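Local coordinates for protein dual function macrocyclase-peptidase POPB (Galerina marginata, PDB 5N4B) that cleaves peptide bonds after proline and also macrocyclises peptide substrates, acting as a serine-type oligopeptidase in the biosynthesis of the amanitin toxins, at residues 272-277 against 291-296; 236-241 against 249-254; 287-292 against 302-307. The protein carries 1 engineered substitution. All coordinates share one frame; numbering follows the deposited sequence.

Contact 1. Residues 272-277 against 291-296; sequences KYLYLY and AELDED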
loop_
_atom_site.group_PDB
_atom_site.type_symbol
_atom_site.label_atom_id
_atom_site.label_comp_id
_atom_site.label_asym_id
_atom_site.label_seq_id
_atom_site.Cartn_x
_atom_site.Cartn_y
_atom_site.Cartn_z
ATOM N N LYS A 272 27.544 1.880 -15.055
ATOM C CA LYS A 272 28.504 0.818 -14.815
ATOM C C LYS A 272 27.885 -0.477 -14.302
ATOM O O LYS A 272 28.422 -1.552 -14.585
ATOM C CB LYS A 272 29.546 1.316 -13.827
ATOM C CG LYS A 272 30.636 0.318 -13.501
ATOM C CD LYS A 272 31.563 0.924 -12.490
ATOM C CE LYS A 272 32.827 0.137 -12.282
ATOM N NZ LYS A 272 33.361 0.694 -11.042
ATOM N N TYR A 273 26.809 -0.400 -13.524
ATOM C CA TYR A 273 26.298 -1.558 -12.812
ATOM C C TYR A 273 24.824 -1.781 -13.087
ATOM O O TYR A 273 24.039 -0.837 -13.251
ATOM C CB TYR A 273 26.488 -1.395 -11.302
ATOM C CG TYR A 273 27.900 -1.406 -10.838
ATOM C CD1 TYR A 273 28.702 -2.513 -11.035
ATOM C CD2 TYR A 273 28.404 -0.327 -10.141
ATOM C CE1 TYR A 273 29.984 -2.547 -10.555
ATOM C CE2 TYR A 273 29.716 -0.323 -9.671
ATOM C CZ TYR A 273 30.501 -1.451 -9.903
ATOM O OH TYR A 273 31.788 -1.454 -9.400
ATOM N N LEU A 274 24.488 -3.051 -13.139
ATOM C CA LEU A 274 23.128 -3.564 -13.077
ATOM C C LEU A 274 23.013 -4.386 -11.802
ATOM O O LEU A 274 23.809 -5.300 -11.559
ATOM C CB LEU A 274 22.853 -4.445 -14.295
ATOM C CG LEU A 274 21.553 -5.246 -14.316
ATOM C CD1 LEU A 274 20.393 -4.341 -14.349
ATOM C CD2 LEU A 274 21.570 -6.175 -15.538
ATOM N N TYR A 275 21.979 -4.130 -11.033
ATOM C CA TYR A 275 21.739 -4.831 -9.798
ATOM C C TYR A 275 20.513 -5.711 -9.905
ATOM O O TYR A 275 19.487 -5.302 -10.478
ATOM C CB TYR A 275 21.518 -3.820 -8.697
ATOM C CG TYR A 275 22.608 -2.786 -8.521
ATOM C CD1 TYR A 275 23.837 -3.099 -7.919
ATOM C CD2 TYR A 275 22.438 -1.470 -8.937
ATOM C CE1 TYR A 275 24.810 -2.153 -7.745
ATOM C CE2 TYR A 275 23.440 -0.519 -8.731
ATOM C CZ TYR A 275 24.615 -0.887 -8.136
ATOM O OH TYR A 275 25.564 0.089 -7.953
ATOM N N LEU A 276 20.608 -6.925 -9.333
ATOM C CA LEU A 276 19.490 -7.857 -9.265
ATOM C C LEU A 276 19.181 -8.175 -7.826
ATOM O O LEU A 276 20.070 -8.584 -7.068
ATOM C CB LEU A 276 19.838 -9.152 -9.982
ATOM C CG LEU A 276 18.762 -10.261 -9.972
ATOM C CD1 LEU A 276 17.618 -9.946 -10.876
ATOM C CD2 LEU A 276 19.392 -11.619 -10.344
ATOM N N TYR A 277 17.928 -7.985 -7.464
ATOM C CA TYR A 277 17.411 -8.362 -6.168
ATOM C C TYR A 277 16.551 -9.614 -6.341
ATOM O O TYR A 277 15.855 -9.781 -7.356
ATOM C CB TYR A 277 16.505 -7.286 -5.593
ATOM C CG TYR A 277 17.096 -5.887 -5.521
ATOM C CD1 TYR A 277 18.145 -5.581 -4.710
ATOM C CD2 TYR A 277 16.524 -4.868 -6.229
ATOM C CE1 TYR A 277 18.651 -4.307 -4.663
ATOM C CE2 TYR A 277 17.029 -3.584 -6.173
ATOM C CZ TYR A 277 18.081 -3.310 -5.370
ATOM O OH TYR A 277 18.552 -1.997 -5.270
ATOM N N ALA A 291 26.134 -6.955 -11.658
ATOM C CA ALA A 291 26.763 -7.160 -12.955
ATOM C C ALA A 291 27.397 -5.864 -13.422
ATOM O O ALA A 291 26.841 -4.771 -13.238
ATOM C CB ALA A 291 25.781 -7.614 -14.030
ATOM N N GLU A 292 28.525 -5.974 -14.093
ATOM C CA GLU A 292 29.139 -4.848 -14.769
ATOM C C GLU A 292 28.591 -4.761 -16.190
ATOM O O GLU A 292 28.564 -5.764 -16.926
ATOM C CB GLU A 292 30.652 -5.040 -14.789
ATOM C CG GLU A 292 31.295 -4.940 -13.427
ATOM C CD GLU A 292 32.797 -4.970 -13.497
ATOM O OE1 GLU A 292 33.318 -5.567 -14.457
ATOM O OE2 GLU A 292 33.443 -4.393 -12.607
ATOM N N LEU A 293 28.130 -3.576 -16.570
ATOM C CA LEU A 293 27.661 -3.281 -17.915
ATOM C C LEU A 293 28.768 -2.583 -18.674
ATOM O O LEU A 293 29.395 -1.653 -18.150
ATOM C CB LEU A 293 26.471 -2.320 -17.866
ATOM C CG LEU A 293 25.208 -2.830 -17.206
ATOM C CD1 LEU A 293 24.187 -1.723 -17.073
ATOM C CD2 LEU A 293 24.648 -4.018 -17.923
ATOM N N ASP A 294 28.970 -2.976 -19.928
ATOM C CA ASP A 294 29.904 -2.215 -20.748
ATOM C C ASP A 294 29.082 -1.159 -21.484
ATOM O O ASP A 294 27.856 -1.083 -21.328
ATOM C CB ASP A 294 30.740 -3.117 -21.670
ATOM C CG ASP A 294 29.901 -3.909 -22.659
ATOM O OD1 ASP A 294 28.848 -3.412 -23.088
ATOM O OD2 ASP A 294 30.327 -5.016 -23.051
ATOM N N GLU A 295 29.743 -0.298 -22.264
ATOM C CA GLU A 295 29.017 0.857 -22.798
ATOM C C GLU A 295 27.913 0.471 -23.782
ATOM O O GLU A 295 27.017 1.287 -24.034
ATOM C CB GLU A 295 29.964 1.911 -23.398
ATOM C CG GLU A 295 30.878 2.563 -22.353
ATOM C CD GLU A 295 32.056 3.325 -22.970
ATOM O OE1 GLU A 295 31.995 3.643 -24.180
ATOM O OE2 GLU A 295 33.074 3.530 -22.265
ATOM N N ASP A 296 27.954 -0.747 -24.331
ATOM C CA ASP A 296 26.879 -1.305 -25.149
ATOM C C ASP A 296 25.622 -1.692 -24.361
ATOM O O ASP A 296 24.582 -1.935 -24.985
ATOM C CB ASP A 296 27.404 -2.557 -25.853
ATOM C CG ASP A 296 28.528 -2.248 -26.803
ATOM O OD1 ASP A 296 28.506 -1.134 -27.361
ATOM O OD2 ASP A 296 29.442 -3.090 -26.966
HETATM O O HOH W 1 31.021 -1.643 -15.775
HETATM O O HOH W 2 33.092 -3.704 -9.943
#

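Contact 2. Residues 236-241 against 249-254; sequences MMCYHK and DIIVYQ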
loop_
_atom_site.group_PDB
_atom_site.type_symbol
_atom_site.label_atom_id
_atom_site.label_comp_id
_atom_site.label_asym_id
_atom_site.label_seq_id
_atom_site.Cartn_x
_atom_site.Cartn_y
_atom_site.Cartn_z
ATOM N N MET A 236 10.351 -13.993 -14.416
ATOM C CA MET A 236 11.551 -13.724 -15.193
ATOM C C MET A 236 11.822 -12.233 -15.124
ATOM O O MET A 236 10.936 -11.417 -15.409
ATOM C CB MET A 236 11.349 -14.080 -16.686
ATOM C CG MET A 236 11.073 -15.535 -16.938
ATOM S SD MET A 236 10.302 -15.836 -18.533
ATOM C CE MET A 236 8.592 -15.576 -18.057
ATOM N N MET A 237 13.049 -11.855 -14.809
ATOM C CA MET A 237 13.475 -10.478 -15.009
ATOM C C MET A 237 13.978 -10.349 -16.442
ATOM O O MET A 237 14.878 -11.079 -16.866
ATOM C CB MET A 237 14.549 -10.075 -13.997
ATOM C CG MET A 237 15.032 -8.654 -14.135
ATOM S SD MET A 237 13.792 -7.378 -13.967
ATOM C CE MET A 237 13.278 -7.678 -12.288
ATOM N N CYS A 238 13.396 -9.431 -17.182
ATOM C CA CYS A 238 13.613 -9.304 -18.602
ATOM C C CYS A 238 14.013 -7.888 -18.951
ATOM O O CYS A 238 13.841 -6.949 -18.144
ATOM C CB CYS A 238 12.342 -9.642 -19.380
ATOM S SG CYS A 238 11.866 -11.377 -19.249
ATOM N N TYR A 239 14.552 -7.750 -20.158
ATOM C CA TYR A 239 14.942 -6.466 -20.723
ATOM C C TYR A 239 14.272 -6.270 -22.068
ATOM O O TYR A 239 14.344 -7.152 -22.934
ATOM C CB TYR A 239 16.466 -6.385 -20.862
ATOM C CG TYR A 239 16.958 -5.162 -21.529
ATOM C CD1 TYR A 239 17.072 -3.929 -20.882
ATOM C CD2 TYR A 239 17.328 -5.258 -22.867
ATOM C CE1 TYR A 239 17.565 -2.814 -21.623
ATOM C CE2 TYR A 239 17.770 -4.192 -23.562
ATOM C CZ TYR A 239 17.900 -3.010 -22.961
ATOM O OH TYR A 239 18.376 -2.005 -23.806
ATOM N N HIS A 240 13.590 -5.138 -22.226
ATOM C CA HIS A 240 12.932 -4.743 -23.460
ATOM C C HIS A 240 13.666 -3.578 -24.101
ATOM O O HIS A 240 13.849 -2.534 -23.462
ATOM C CB HIS A 240 11.493 -4.312 -23.179
ATOM C CG HIS A 240 10.805 -3.843 -24.404
ATOM N ND1 HIS A 240 10.524 -4.697 -25.441
ATOM C CD2 HIS A 240 10.476 -2.611 -24.838
ATOM C CE1 HIS A 240 9.974 -4.023 -26.439
ATOM N NE2 HIS A 240 9.926 -2.750 -26.097
ATOM N N LYS A 241 14.087 -3.748 -25.368
ATOM C CA LYS A 241 14.691 -2.681 -26.144
ATOM C C LYS A 241 13.595 -1.862 -26.822
ATOM O O LYS A 241 12.696 -2.418 -27.473
ATOM C CB LYS A 241 15.633 -3.308 -27.168
ATOM C CG LYS A 241 16.252 -2.288 -28.093
ATOM C CD LYS A 241 17.218 -2.968 -29.059
ATOM C CE LYS A 241 17.858 -1.920 -29.940
ATOM N NZ LYS A 241 18.503 -2.569 -31.131
ATOM N N ASP A 249 12.836 -9.575 -26.465
ATOM C CA ASP A 249 13.274 -9.260 -25.112
ATOM C C ASP A 249 14.227 -10.327 -24.565
ATOM O O ASP A 249 14.081 -11.524 -24.831
ATOM C CB ASP A 249 12.048 -9.135 -24.193
ATOM C CG ASP A 249 11.263 -7.854 -24.418
ATOM O OD1 ASP A 249 11.433 -7.163 -25.439
ATOM O OD2 ASP A 249 10.398 -7.557 -23.559
ATOM N N ILE A 250 15.185 -9.873 -23.774
ATOM C CA ILE A 250 16.227 -10.702 -23.180
ATOM C C ILE A 250 15.774 -11.133 -21.792
ATOM O O ILE A 250 15.272 -10.306 -21.021
ATOM C CB ILE A 250 17.532 -9.886 -23.095
ATOM C CG1 ILE A 250 18.046 -9.599 -24.508
ATOM C CG2 ILE A 250 18.580 -10.621 -22.271
ATOM C CD1 ILE A 250 19.148 -8.560 -24.557
ATOM N N ILE A 251 15.961 -12.402 -21.439
ATOM C CA ILE A 251 15.762 -12.875 -20.077
ATOM C C ILE A 251 17.069 -12.634 -19.331
ATOM O O ILE A 251 18.077 -13.310 -19.586
ATOM C CB ILE A 251 15.356 -14.357 -20.004
ATOM C CG1 ILE A 251 13.974 -14.556 -20.628
ATOM C CG2 ILE A 251 15.289 -14.791 -18.542
ATOM C CD1 ILE A 251 13.529 -16.038 -20.673
ATOM N N VAL A 252 17.063 -11.652 -18.432
ATOM C CA VAL A 252 18.206 -11.263 -17.608
ATOM C C VAL A 252 18.406 -12.250 -16.461
ATOM O O VAL A 252 19.541 -12.598 -16.095
ATOM C CB VAL A 252 17.935 -9.829 -17.099
ATOM C CG1 VAL A 252 18.856 -9.419 -16.050
ATOM C CG2 VAL A 252 17.994 -8.858 -18.273
ATOM N N TYR A 253 17.322 -12.733 -15.867
ATOM C CA TYR A 253 17.426 -13.737 -14.823
ATOM C C TYR A 253 16.109 -14.492 -14.666
ATOM O O TYR A 253 15.034 -13.907 -14.728
ATOM C CB TYR A 253 17.827 -13.173 -13.441
ATOM C CG TYR A 253 18.254 -14.308 -12.527
ATOM C CD1 TYR A 253 19.433 -14.989 -12.781
ATOM C CD2 TYR A 253 17.503 -14.695 -11.453
ATOM C CE1 TYR A 253 19.816 -16.075 -12.000
ATOM C CE2 TYR A 253 17.872 -15.749 -10.613
ATOM C CZ TYR A 253 19.038 -16.442 -10.911
ATOM O OH TYR A 253 19.458 -17.522 -10.162
ATOM N N GLN A 254 16.209 -15.792 -14.393
ATOM C CA GLN A 254 15.105 -16.585 -13.861
ATOM C C GLN A 254 15.697 -17.771 -13.118
ATOM O O GLN A 254 16.892 -18.067 -13.267
ATOM C CB GLN A 254 14.144 -17.041 -14.962
ATOM C CG GLN A 254 14.661 -18.098 -15.878
ATOM C CD GLN A 254 13.563 -18.538 -16.843
ATOM O OE1 GLN A 254 12.470 -18.955 -16.433
ATOM N NE2 GLN A 254 13.837 -18.416 -18.093
HETATM O O HOH W 3 13.456 -6.208 -26.874
#

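Contact 3. Residues 287-292 against 302-307; sequences LLWVAE and IHWRKV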
loop_
_atom_site.group_PDB
_atom_site.type_symbol
_atom_site.label_atom_id
_atom_site.label_comp_id
_atom_site.label_asym_id
_atom_site.label_seq_id
_atom_site.Cartn_x
_atom_site.Cartn_y
_atom_site.Cartn_z
ATOM N N LEU A 287 18.352 -11.224 -1.733
ATOM C CA LEU A 287 19.655 -11.371 -2.333
ATOM C C LEU A 287 19.984 -10.121 -3.150
ATOM O O LEU A 287 19.111 -9.332 -3.541
ATOM C CB LEU A 287 19.718 -12.606 -3.262
ATOM C CG LEU A 287 19.235 -13.905 -2.630
ATOM C CD1 LEU A 287 19.465 -15.062 -3.584
ATOM C CD2 LEU A 287 19.857 -14.192 -1.316
ATOM N N LEU A 288 21.259 -9.930 -3.409
ATOM C CA LEU A 288 21.732 -8.794 -4.185
ATOM C C LEU A 288 22.939 -9.242 -4.993
ATOM O O LEU A 288 23.987 -9.587 -4.430
ATOM C CB LEU A 288 22.105 -7.617 -3.273
ATOM C CG LEU A 288 22.884 -6.468 -3.942
ATOM C CD1 LEU A 288 22.014 -5.797 -4.911
ATOM C CD2 LEU A 288 23.436 -5.513 -2.899
ATOM N N TRP A 289 22.767 -9.274 -6.313
ATOM C CA TRP A 289 23.839 -9.620 -7.237
ATOM C C TRP A 289 24.136 -8.404 -8.103
ATOM O O TRP A 289 23.252 -7.545 -8.341
ATOM C CB TRP A 289 23.498 -10.831 -8.117
ATOM C CG TRP A 289 23.269 -12.142 -7.401
ATOM C CD1 TRP A 289 23.410 -12.418 -6.081
ATOM C CD2 TRP A 289 22.847 -13.352 -8.027
ATOM N NE1 TRP A 289 23.087 -13.738 -5.838
ATOM C CE2 TRP A 289 22.756 -14.333 -7.023
ATOM C CE3 TRP A 289 22.532 -13.686 -9.345
ATOM C CZ2 TRP A 289 22.375 -15.635 -7.294
ATOM C CZ3 TRP A 289 22.122 -14.993 -9.621
ATOM C CH2 TRP A 289 22.087 -15.947 -8.594
ATOM N N VAL A 290 25.383 -8.297 -8.561
ATOM C CA VAL A 290 25.857 -7.123 -9.273
ATOM C C VAL A 290 26.529 -7.548 -10.555
ATOM O O VAL A 290 27.452 -8.360 -10.524
ATOM C CB VAL A 290 26.863 -6.325 -8.419
ATOM C CG1 VAL A 290 27.334 -5.071 -9.188
ATOM C CG2 VAL A 290 26.260 -5.939 -7.075
ATOM N N ALA A 291 26.134 -6.955 -11.658
ATOM C CA ALA A 291 26.763 -7.160 -12.955
ATOM C C ALA A 291 27.397 -5.864 -13.422
ATOM O O ALA A 291 26.841 -4.771 -13.238
ATOM C CB ALA A 291 25.781 -7.614 -14.030
ATOM N N GLU A 292 28.525 -5.974 -14.093
ATOM C CA GLU A 292 29.139 -4.848 -14.769
ATOM C C GLU A 292 28.591 -4.761 -16.190
ATOM O O GLU A 292 28.564 -5.764 -16.926
ATOM C CB GLU A 292 30.652 -5.040 -14.789
ATOM C CG GLU A 292 31.295 -4.940 -13.427
ATOM C CD GLU A 292 32.797 -4.970 -13.497
ATOM O OE1 GLU A 292 33.318 -5.567 -14.457
ATOM O OE2 GLU A 292 33.443 -4.393 -12.607
ATOM N N ILE A 302 24.595 -12.332 -19.015
ATOM C CA ILE A 302 25.167 -11.421 -18.024
ATOM C C ILE A 302 25.920 -12.192 -16.952
ATOM O O ILE A 302 25.443 -13.204 -16.423
ATOM C CB ILE A 302 24.014 -10.619 -17.419
ATOM C CG1 ILE A 302 23.556 -9.582 -18.394
ATOM C CG2 ILE A 302 24.465 -9.926 -16.139
ATOM C CD1 ILE A 302 22.187 -9.089 -18.061
ATOM N N HIS A 303 27.071 -11.658 -16.557
ATOM C CA HIS A 303 27.876 -12.218 -15.495
ATOM C C HIS A 303 27.463 -11.563 -14.172
ATOM O O HIS A 303 27.714 -10.378 -13.956
ATOM C CB HIS A 303 29.351 -12.028 -15.783
ATOM C CG HIS A 303 30.221 -12.617 -14.737
ATOM N ND1 HIS A 303 29.933 -13.819 -14.123
ATOM C CD2 HIS A 303 31.361 -12.168 -14.170
ATOM C CE1 HIS A 303 30.856 -14.080 -13.219
ATOM N NE2 HIS A 303 31.743 -13.105 -13.236
ATOM N N TRP A 304 26.870 -12.349 -13.281
ATOM C CA TRP A 304 26.493 -11.874 -11.953
ATOM C C TRP A 304 27.574 -12.171 -10.941
ATOM O O TRP A 304 27.966 -13.332 -10.767
ATOM C CB TRP A 304 25.211 -12.548 -11.506
ATOM C CG TRP A 304 24.064 -12.272 -12.342
ATOM C CD1 TRP A 304 23.417 -13.137 -13.190
ATOM C CD2 TRP A 304 23.390 -11.013 -12.472
ATOM N NE1 TRP A 304 22.402 -12.507 -13.806
ATOM C CE2 TRP A 304 22.344 -11.198 -13.397
ATOM C CE3 TRP A 304 23.559 -9.751 -11.877
ATOM C CZ2 TRP A 304 21.467 -10.183 -13.735
ATOM C CZ3 TRP A 304 22.656 -8.733 -12.240
ATOM C CH2 TRP A 304 21.652 -8.967 -13.158
ATOM N N ARG A 305 27.969 -11.136 -10.191
ATOM C CA ARG A 305 28.743 -11.292 -8.979
ATOM C C ARG A 305 27.775 -11.418 -7.804
ATOM O O ARG A 305 26.966 -10.515 -7.558
ATOM C CB ARG A 305 29.650 -10.089 -8.758
ATOM C CG ARG A 305 30.520 -10.173 -7.519
ATOM C CD ARG A 305 31.457 -9.028 -7.435
ATOM N NE ARG A 305 32.278 -9.116 -6.249
ATOM C CZ ARG A 305 33.287 -8.285 -5.979
ATOM N NH1 ARG A 305 33.605 -7.304 -6.806
ATOM N NH2 ARG A 305 33.999 -8.448 -4.867
ATOM N N LYS A 306 27.872 -12.514 -7.066
ATOM C CA LYS A 306 26.882 -12.906 -6.051
ATOM C C LYS A 306 27.251 -12.293 -4.694
ATOM O O LYS A 306 27.574 -12.970 -3.723
ATOM C CB LYS A 306 26.734 -14.419 -6.013
ATOM C CG LYS A 306 26.271 -15.024 -7.340
ATOM C CD LYS A 306 26.138 -16.571 -7.227
ATOM C CE LYS A 306 25.715 -17.220 -8.534
ATOM N NZ LYS A 306 25.781 -18.717 -8.302
ATOM N N VAL A 307 27.094 -10.972 -4.633
ATOM C CA VAL A 307 27.590 -10.192 -3.502
ATOM C C VAL A 307 26.877 -10.572 -2.217
ATOM O O VAL A 307 27.519 -10.792 -1.179
ATOM C CB VAL A 307 27.504 -8.686 -3.792
ATOM C CG1 VAL A 307 27.877 -7.875 -2.611
ATOM C CG2 VAL A 307 28.412 -8.334 -4.936
HETATM O O HOH W 4 29.564 -8.596 -14.596
#

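Contact 1. Residues 272-277 against 291-296
Lys-272, which leads into strand 273-279, offers a main-chain carbonyl that several groups share. Its O accepts the N-H of Leu-293 in a nearly straight bond, 2.8 Å between Lys-272 O and Leu-293 N, with the donor standing above the carbonyl plane. A water donates both to this oxygen and to Leu-293 O, bridging the hairpin where the pairing ends. The lysine side chain runs fully extended, laying CG 3.9 Å above the centre of one face of the Tyr-273 ring and bringing NZ to donate to Tyr-273 OH at 3.1 Å.

Tyr-273 and Glu-292 form a non-hydrogen-bonded antiparallel pair. With CG anti to the carbonyl carbon (chi1 -67°), the ring stands alongside the glutamate, and Tyr-273 CE1 meets Glu-292 CG at 4.0 Å. The ring edge is turned to Ala-291 O, which also receives a CA-H contact from Tyr-273. A second water, in the ring plane, links the phenol to Glu-292 OE2, to which it donates.

Leu-274 locks onto Ala-291 as a hydrogen-bonded pair: Leu-274 N to Ala-291 O and Ala-291 N to Leu-274 O both span 2.9 Å, the latter nearly along the C=O axis. On this other face of the sheet, Leu-274 CB meets Leu-293 CD2 at 4.1 Å. Further on, Tyr-275 packs on Ile-317 of the following propeller blade.

The chemistry therefore divides by face: apolar carbons on the side of Leu-274, a water-bridged polar network on the side of Tyr-273. The phenol oxygen is bonded directly to the ammonium and through water to the carboxylate, with Lys-272 NZ and Glu-292 OE2 5.3 Å apart. The ammonium would tend to favour loss of the phenol proton and the carboxylate to oppose it, at the hairpin's open end away from its connecting turn.

Contact 2. Residues 236-241 against 249-254
Main-chain hydrogen bonds define this antiparallel hairpin and expose its irregularity. Tyr-239 and Ile-250 make a regular hydrogen-bonded pair, Tyr-239 N reaching Ile-250 O at 2.8 Å. Toward the other end the register slips by one residue in a classic beta bulge: Val-252 and Tyr-253 both face Met-237, and Met-237 O takes two N-H groups, from Val-252 N at 2.7 Å and from Tyr-253 N at 3.1 Å. The Tyr-253 donor lies on a lone pair of that oxygen, while the shorter bond from Val-252 is the more bent (133° at the hydrogen). Helix-like backbone angles at Val-252 accommodate the extra residue, as in the first position of a classic bulge, and Met-237 N returns a bond to Tyr-253 O.

Among charged and polar side chains, one bond dominates. His-240 ND1 donates to Asp-249 OD1 at 2.6 Å, on the syn lone pair and close to the ring plane, although ring and carboxylate are turned 59° apart. A water accepting from Lys-241 N donates to the same OD1, and Asp-249 OD2 is held by the hydroxyl of Tyr-217.

Apolar contacts line both faces. Met-236 crosses Ile-251 obliquely, SD to CD1 at 3.9 Å, and Cys-238 SG rests by Ile-251 CG1. On the opposite face the Tyr-239 ring runs alongside Ile-250, with Tyr-239 CD2 at 4.1 Å from Ile-250 CD1, while Val-252 CG2 packs against Tyr-239 CB at 3.9 Å.

His-240 is buried with a carboxylate at each ring nitrogen, which would favour an imidazolium. Asp-249 lies just before strand 250-254, and Asp-196, bonded to NE2, just before strand 198-201, an outermost strand of the preceding propeller blade, so from the end of strand 236-241 the histidine bridges two blades.

Contact 3. Residues 287-292 against 302-307
One hydrogen-bonded antiparallel pair, Val-290 with Arg-305, joins the backbones: Val-290 N donates to Arg-305 O at 2.9 Å, and Arg-305 N to Val-290 O from above the carbonyl plane. Just beyond, Lys-306 is the centre of an inverse gamma turn that bends the edge strand. At the other end the chains part, and a water accepting from Glu-292 N donates to His-303 O.

The indole of Trp-289 carries the largest share of the side-chain contact. Lys-306, extended beyond CG, lies side by side with it and covers one face along its length: Lys-306 CG makes a CH-pi contact 3.7 Å from the centroid of the five-membered ring, and its CE reaches Trp-289 CH2 at 3.8 Å. Trp-289 NE1, in turn, is hydrogen-bonded to Asn-309, which, with the packing on the ring, restrains the rotation of the indole.

Trp-304 crosses Trp-289 at about a right angle along their side chains, but the rings meet obliquely, with planes 50° apart. The touch is made by Trp-289 CE3 against Trp-304 CB at 3.6 Å. Ile-302 places CG2 3.7 Å above the centre of one face of the Trp-304 ring, and the same methyl presses on Ala-291 CB at 3.4 Å, tighter than usual van der Waals contact. On the opposite face of the sheet Val-290 CG2 meets Val-307 CG2 at 3.9 Å.

Strand 287-292 is an inner strand of a four-stranded beta-propeller blade, flanked by 273-279 and by the edge strand 305-308. Its tryptophan face turns to the preceding blade, where Tyr-253 meets Trp-289 edge-to-face and Val-252 touches Trp-304; its valine face looks to the following one, and Arg-305 bonds there to the carbonyls of Leu-343 and Lys-345.

Overall arrangement
The three contacts lie in two consecutive four-stranded antiparallel blades of the beta-propeller domain. Contact 2 comes first along the chain and forms the outer hairpin of the blade that ends with strand 250-254; contacts 1 and 3 follow in the next blade, where they share strand 287-292 and lie with their centres about 8 Å apart. Together they join its last three strands. Contact 2 is about 13 Å from contact 1 and 15 Å from contact 3, centre to centre, and Tyr-253 and Val-252 pack on Leu-276, Leu-274, Trp-289 and Trp-304 across the interface. Hydrogen bonds thus build each blade, while largely aromatic and aliphatic packing joins the two at these contacts, away from the catalytic residues.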